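Local coordinates for SAM-dependent O-methyltransferase (PDB 2HNK), which probably transfers a methyl group from S-adenosylmethionine to an oxygen of its acceptor substrate, and is seen here with the by-product S-adenosyl-L-homocysteine bound, at residues C[21-24]-C[30-33]; C[127-132]-C[167-172]. All blocks are in the same frame, centred on the assembly; numbering follows the deposited sequence.

Contact 1: C[21-24]-C[30-33]; sequences VREP and LRKE
The carboxylate of Glu23 faces the NE/NH2 edge of the Arg31 guanidinium in a two-bond salt bridge that makes up nearly all of this small surface contact of 89 Å². Arg31 grips side-on: NE gives its hydrogen to Glu23 OE1 at 2.7 Å, and NH2 gives one to Glu23 OE2 at 3.0 Å. Both bonds are nearly straight (179° for the first), and each reaches its oxygen on the syn side, tilted slightly from the carboxylate plane. The two planes lie only 19° apart, so the flat groups are almost coplanar, and the paired hydrogen bonds, one to each carboxylate oxygen, restrict their mutual rotation.

The torsions explain how a 10.9 Å gap between the CA atoms of Glu23 and Arg31 is bridged. Glu23 is fully stretched, with CG opposite the backbone N (chi1 -164°), and carries its carboxylate straight out of the loop. Arg31 comes from the opposite direction off the helix and bends at chi3, which turns the NE edge of the guanidinium to the acid. Glu23 OE1 takes a further hydrogen bond with Tyr73 OH, which helps position the acid.

In the fold, the pair ties the loop between helices 10-18 and 25-35 to the latter helix, whose N-cap is Pro24. Both side chains rest on Pro46, where helix 46-59 begins, and Arg31 also touches Tyr73 of helix 73-81.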
loop_
_atom_site.group_PDB
_atom_site.type_symbol
_atom_site.label_atom_id
_atom_site.label_comp_id
_atom_site.label_asym_id
_atom_site.label_seq_id
_atom_site.Cartn_x
_atom_site.Cartn_y
_atom_site.Cartn_z
ATOM N N VAL C 21 -5.532 -11.502 -8.283
ATOM C CA VAL C 21 -4.290 -12.063 -8.756
ATOM C C VAL C 21 -4.358 -12.487 -10.217
ATOM O O VAL C 21 -5.110 -13.365 -10.583
ATOM C CB VAL C 21 -3.780 -13.186 -7.843
ATOM C CG1 VAL C 21 -2.773 -14.034 -8.566
ATOM C CG2 VAL C 21 -3.175 -12.609 -6.591
ATOM N N ARG C 22 -3.576 -11.815 -11.047
ATOM C CA ARG C 22 -3.479 -12.160 -12.449
ATOM C C ARG C 22 -2.050 -12.606 -12.764
ATOM O O ARG C 22 -1.212 -11.805 -13.149
ATOM C CB ARG C 22 -3.908 -10.988 -13.357
ATOM C CG ARG C 22 -4.819 -9.898 -12.744
ATOM C CD ARG C 22 -5.382 -8.895 -13.778
ATOM N NE ARG C 22 -6.173 -7.788 -13.233
ATOM C CZ ARG C 22 -6.213 -6.561 -13.762
ATOM N NH1 ARG C 22 -5.493 -6.278 -14.833
ATOM N NH2 ARG C 22 -6.964 -5.613 -13.225
ATOM N N GLU C 23 -1.773 -13.889 -12.576
ATOM C CA GLU C 23 -0.407 -14.371 -12.436
ATOM C C GLU C 23 0.090 -15.029 -13.719
ATOM O O GLU C 23 -0.522 -15.966 -14.205
ATOM C CB GLU C 23 -0.297 -15.333 -11.255
ATOM C CG GLU C 23 1.120 -15.587 -10.787
ATOM C CD GLU C 23 1.252 -16.767 -9.853
ATOM O OE1 GLU C 23 2.224 -16.801 -9.098
ATOM O OE2 GLU C 23 0.398 -17.658 -9.875
ATOM N N PRO C 24 1.193 -14.532 -14.273
ATOM C CA PRO C 24 1.817 -15.196 -15.422
ATOM C C PRO C 24 2.231 -16.627 -15.085
ATOM O O PRO C 24 2.639 -16.905 -13.955
ATOM C CB PRO C 24 3.057 -14.337 -15.697
ATOM C CG PRO C 24 2.730 -13.011 -15.127
ATOM C CD PRO C 24 1.909 -13.299 -13.904
ATOM N N LEU C 30 7.610 -20.697 -11.023
ATOM C CA LEU C 30 8.603 -20.403 -9.986
ATOM C C LEU C 30 8.144 -20.810 -8.579
ATOM O O LEU C 30 8.924 -21.369 -7.811
ATOM C CB LEU C 30 9.029 -18.924 -10.015
ATOM C CG LEU C 30 9.899 -18.380 -8.862
ATOM C CD1 LEU C 30 11.194 -19.195 -8.625
ATOM C CD2 LEU C 30 10.228 -16.915 -9.054
ATOM N N ARG C 31 6.886 -20.527 -8.250
ATOM C CA ARG C 31 6.341 -20.870 -6.938
ATOM C C ARG C 31 6.341 -22.385 -6.719
ATOM O O ARG C 31 6.730 -22.862 -5.651
ATOM C CB ARG C 31 4.937 -20.282 -6.748
ATOM C CG ARG C 31 4.898 -18.759 -6.767
ATOM C CD ARG C 31 3.675 -18.190 -6.049
ATOM N NE ARG C 31 2.446 -18.305 -6.831
ATOM C CZ ARG C 31 1.419 -19.090 -6.516
ATOM N NH1 ARG C 31 1.456 -19.832 -5.420
ATOM N NH2 ARG C 31 0.343 -19.126 -7.298
ATOM N N LYS C 32 5.917 -23.126 -7.742
ATOM C CA LYS C 32 5.953 -24.590 -7.717
ATOM C C LYS C 32 7.384 -25.109 -7.542
ATOM O O LYS C 32 7.626 -25.988 -6.711
ATOM C CB LYS C 32 5.316 -25.185 -8.976
ATOM C CG LYS C 32 3.813 -25.004 -9.058
ATOM C CD LYS C 32 3.243 -25.631 -10.328
ATOM C CE LYS C 32 1.724 -25.473 -10.376
ATOM N NZ LYS C 32 1.147 -25.746 -11.732
ATOM N N GLU C 33 8.324 -24.549 -8.307
ATOM C CA GLU C 33 9.732 -24.932 -8.200
ATOM C C GLU C 33 10.284 -24.662 -6.799
ATOM O O GLU C 33 10.975 -25.505 -6.232
ATOM C CB GLU C 33 10.586 -24.231 -9.261
ATOM C CG GLU C 33 12.006 -24.775 -9.337
ATOM C CD GLU C 33 12.835 -24.190 -10.463
ATOM O OE1 GLU C 33 12.279 -23.776 -11.502
ATOM O OE2 GLU C 33 14.069 -24.164 -10.312
#

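Contact 2: C[127-132]-C[167-172]; sequences VLIDSK and ILKLLK
Ile129 and Leu170 supply the main apolar contact between the last turns of helices 121-130 and 160-170. Ile129 touches with its CG1 branch, which sits 3.6 Å from Leu170 CG and 3.8 Å from Leu170 CD2. The two side chains cross at a slant, and their CA atoms stand 6.6 Å apart, close enough for direct helix-to-helix packing. Placing CG1 opposite the carbonyl carbon (chi1 -69°) leaves the other branch, CG2, to face the aliphatic part of Lys169, 4.2 Å from its CG; the amine end of that lysine then leads away. Leu128 adds a looser approach, its CB lying 4.3 Å from Leu170 CD2.

No hydrogen bond crosses between the two segments. At the end of the first helix, Ser131 OG donates to Val127 O at 2.6 Å from above the carbonyl plane, beside a weak backbone bond from Ser131 N to the same oxygen. Leu171 N donates to Ile167 O where helix 160-170 gives way to strand 171-172.

Across the 204 Å² interface the direct contact is therefore apolar and nondirectional, resting on van der Waals packing; backbone bonds to residues 144-148 probably help to set the helix ends, and Leu170 continues inward onto Ile148 and Phe151 of the central sheet.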
loop_
_atom_site.group_PDB
_atom_site.type_symbol
_atom_site.label_atom_id
_atom_site.label_comp_id
_atom_site.label_asym_id
_atom_site.label_seq_id
_atom_site.Cartn_x
_atom_site.Cartn_y
_atom_site.Cartn_z
ATOM N N VAL C 127 29.513 -0.239 0.587
ATOM C CA VAL C 127 30.300 0.089 -0.603
ATOM C C VAL C 127 29.552 1.065 -1.523
ATOM O O VAL C 127 30.150 1.968 -2.121
ATOM C CB VAL C 127 30.690 -1.192 -1.373
ATOM C CG1 VAL C 127 31.319 -0.857 -2.716
ATOM C CG2 VAL C 127 31.630 -2.041 -0.538
ATOM N N LEU C 128 28.239 0.879 -1.615
ATOM C CA LEU C 128 27.360 1.725 -2.419
ATOM C C LEU C 128 27.246 3.132 -1.815
ATOM O O LEU C 128 27.267 4.138 -2.540
ATOM C CB LEU C 128 25.983 1.059 -2.526
ATOM C CG LEU C 128 25.185 1.149 -3.821
ATOM C CD1 LEU C 128 25.998 0.707 -5.027
ATOM C CD2 LEU C 128 23.936 0.301 -3.695
ATOM N N ILE C 129 27.137 3.201 -0.490
ATOM C CA ILE C 129 27.140 4.484 0.206
ATOM C C ILE C 129 28.462 5.246 -0.025
ATOM O O ILE C 129 28.449 6.435 -0.369
ATOM C CB ILE C 129 26.860 4.317 1.717
ATOM C CG1 ILE C 129 25.414 3.879 1.948
ATOM C CG2 ILE C 129 27.139 5.622 2.472
ATOM C CD1 ILE C 129 25.146 3.283 3.318
ATOM N N ASP C 130 29.587 4.551 0.143
ATOM C CA ASP C 130 30.913 5.181 0.098
ATOM C C ASP C 130 31.462 5.420 -1.310
ATOM O O ASP C 130 32.411 6.185 -1.478
ATOM C CB ASP C 130 31.923 4.347 0.893
ATOM C CG ASP C 130 31.551 4.208 2.349
ATOM O OD1 ASP C 130 30.950 5.147 2.914
ATOM O OD2 ASP C 130 31.863 3.150 2.935
ATOM N N SER C 131 30.881 4.755 -2.307
ATOM C CA SER C 131 31.319 4.872 -3.699
ATOM C C SER C 131 31.303 6.314 -4.200
ATOM O O SER C 131 30.334 7.042 -3.967
ATOM C CB SER C 131 30.448 4.001 -4.606
ATOM O OG SER C 131 30.830 2.638 -4.525
ATOM N N LYS C 132 32.383 6.714 -4.873
ATOM C CA LYS C 132 32.477 8.041 -5.495
ATOM C C LYS C 132 32.111 7.966 -6.973
ATOM O O LYS C 132 31.589 8.924 -7.547
ATOM C CB LYS C 132 33.888 8.624 -5.334
ATOM C CG LYS C 132 34.337 8.808 -3.888
ATOM C CD LYS C 132 33.327 9.616 -3.085
ATOM C CE LYS C 132 33.581 9.444 -1.600
ATOM N NZ LYS C 132 32.495 10.037 -0.779
ATOM N N ILE C 167 19.754 1.764 4.805
ATOM C CA ILE C 167 18.598 1.976 3.924
ATOM C C ILE C 167 18.218 3.446 3.918
ATOM O O ILE C 167 17.986 4.036 2.870
ATOM C CB ILE C 167 17.381 1.124 4.388
ATOM C CG1 ILE C 167 17.653 -0.372 4.139
ATOM C CG2 ILE C 167 16.079 1.593 3.718
ATOM C CD1 ILE C 167 16.810 -1.305 4.977
ATOM N N LEU C 168 18.183 4.032 5.111
ATOM C CA LEU C 168 17.732 5.396 5.307
ATOM C C LEU C 168 18.695 6.396 4.665
ATOM O O LEU C 168 18.276 7.448 4.182
ATOM C CB LEU C 168 17.607 5.664 6.804
ATOM C CG LEU C 168 16.299 6.246 7.323
ATOM C CD1 LEU C 168 15.095 5.468 6.797
ATOM C CD2 LEU C 168 16.329 6.253 8.851
ATOM N N LYS C 169 19.982 6.051 4.671
ATOM C CA LYS C 169 21.029 6.851 4.052
ATOM C C LYS C 169 20.977 6.740 2.521
ATOM O O LYS C 169 21.147 7.738 1.808
ATOM C CB LYS C 169 22.400 6.435 4.609
ATOM C CG LYS C 169 23.587 7.231 4.045
ATOM C CD LYS C 169 24.419 7.868 5.162
ATOM C CE LYS C 169 23.721 9.094 5.751
ATOM N NZ LYS C 169 24.230 9.451 7.118
ATOM N N LEU C 170 20.717 5.534 2.016
ATOM C CA LEU C 170 20.622 5.331 0.569
ATOM C C LEU C 170 19.330 5.877 -0.033
ATOM O O LEU C 170 19.312 6.267 -1.196
ATOM C CB LEU C 170 20.805 3.855 0.202
ATOM C CG LEU C 170 22.253 3.347 0.213
ATOM C CD1 LEU C 170 22.293 1.836 0.330
ATOM C CD2 LEU C 170 23.036 3.825 -1.024
ATOM N N LEU C 171 18.257 5.902 0.755
ATOM C CA LEU C 171 16.964 6.392 0.275
ATOM C C LEU C 171 16.948 7.903 0.082
ATOM O O LEU C 171 17.440 8.642 0.931
ATOM C CB LEU C 171 15.828 6.016 1.236
ATOM C CG LEU C 171 15.149 4.652 1.195
ATOM C CD1 LEU C 171 14.103 4.590 2.308
ATOM C CD2 LEU C 171 14.498 4.368 -0.164
ATOM N N LYS C 172 16.359 8.343 -1.030
ATOM C CA LYS C 172 16.040 9.752 -1.243
ATOM C C LYS C 172 14.954 10.184 -0.258
ATOM O O LYS C 172 14.143 9.352 0.169
ATOM C CB LYS C 172 15.519 9.972 -2.664
ATOM C CG LYS C 172 16.465 9.562 -3.792
ATOM C CD LYS C 172 15.807 9.892 -5.119
ATOM C CE LYS C 172 16.460 9.173 -6.264
ATOM N NZ LYS C 172 15.619 9.385 -7.464
#

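Contacts 1 and 2 lie on opposite sides of the chain's centre, with their own centres 33 Å apart and their nearest atoms about 22 Å apart, so neither touches the other. They follow in series along the chain, the 21-24/30-33 pair closing before 127-132 begins. The bound S-adenosyl-L-homocysteine gives a common reference: the side chain of Arg31 is about 8 Å from it, that of Leu128 about 12 Å. Near the ligand-binding residues, Arg31 is about 10 Å from Ser74 and Leu170 about 9 Å from Ala121, side chain to side chain. The first contact is ionic and the second apolar; at these distances neither is in direct touch with the ligand, contact 1 being the nearer.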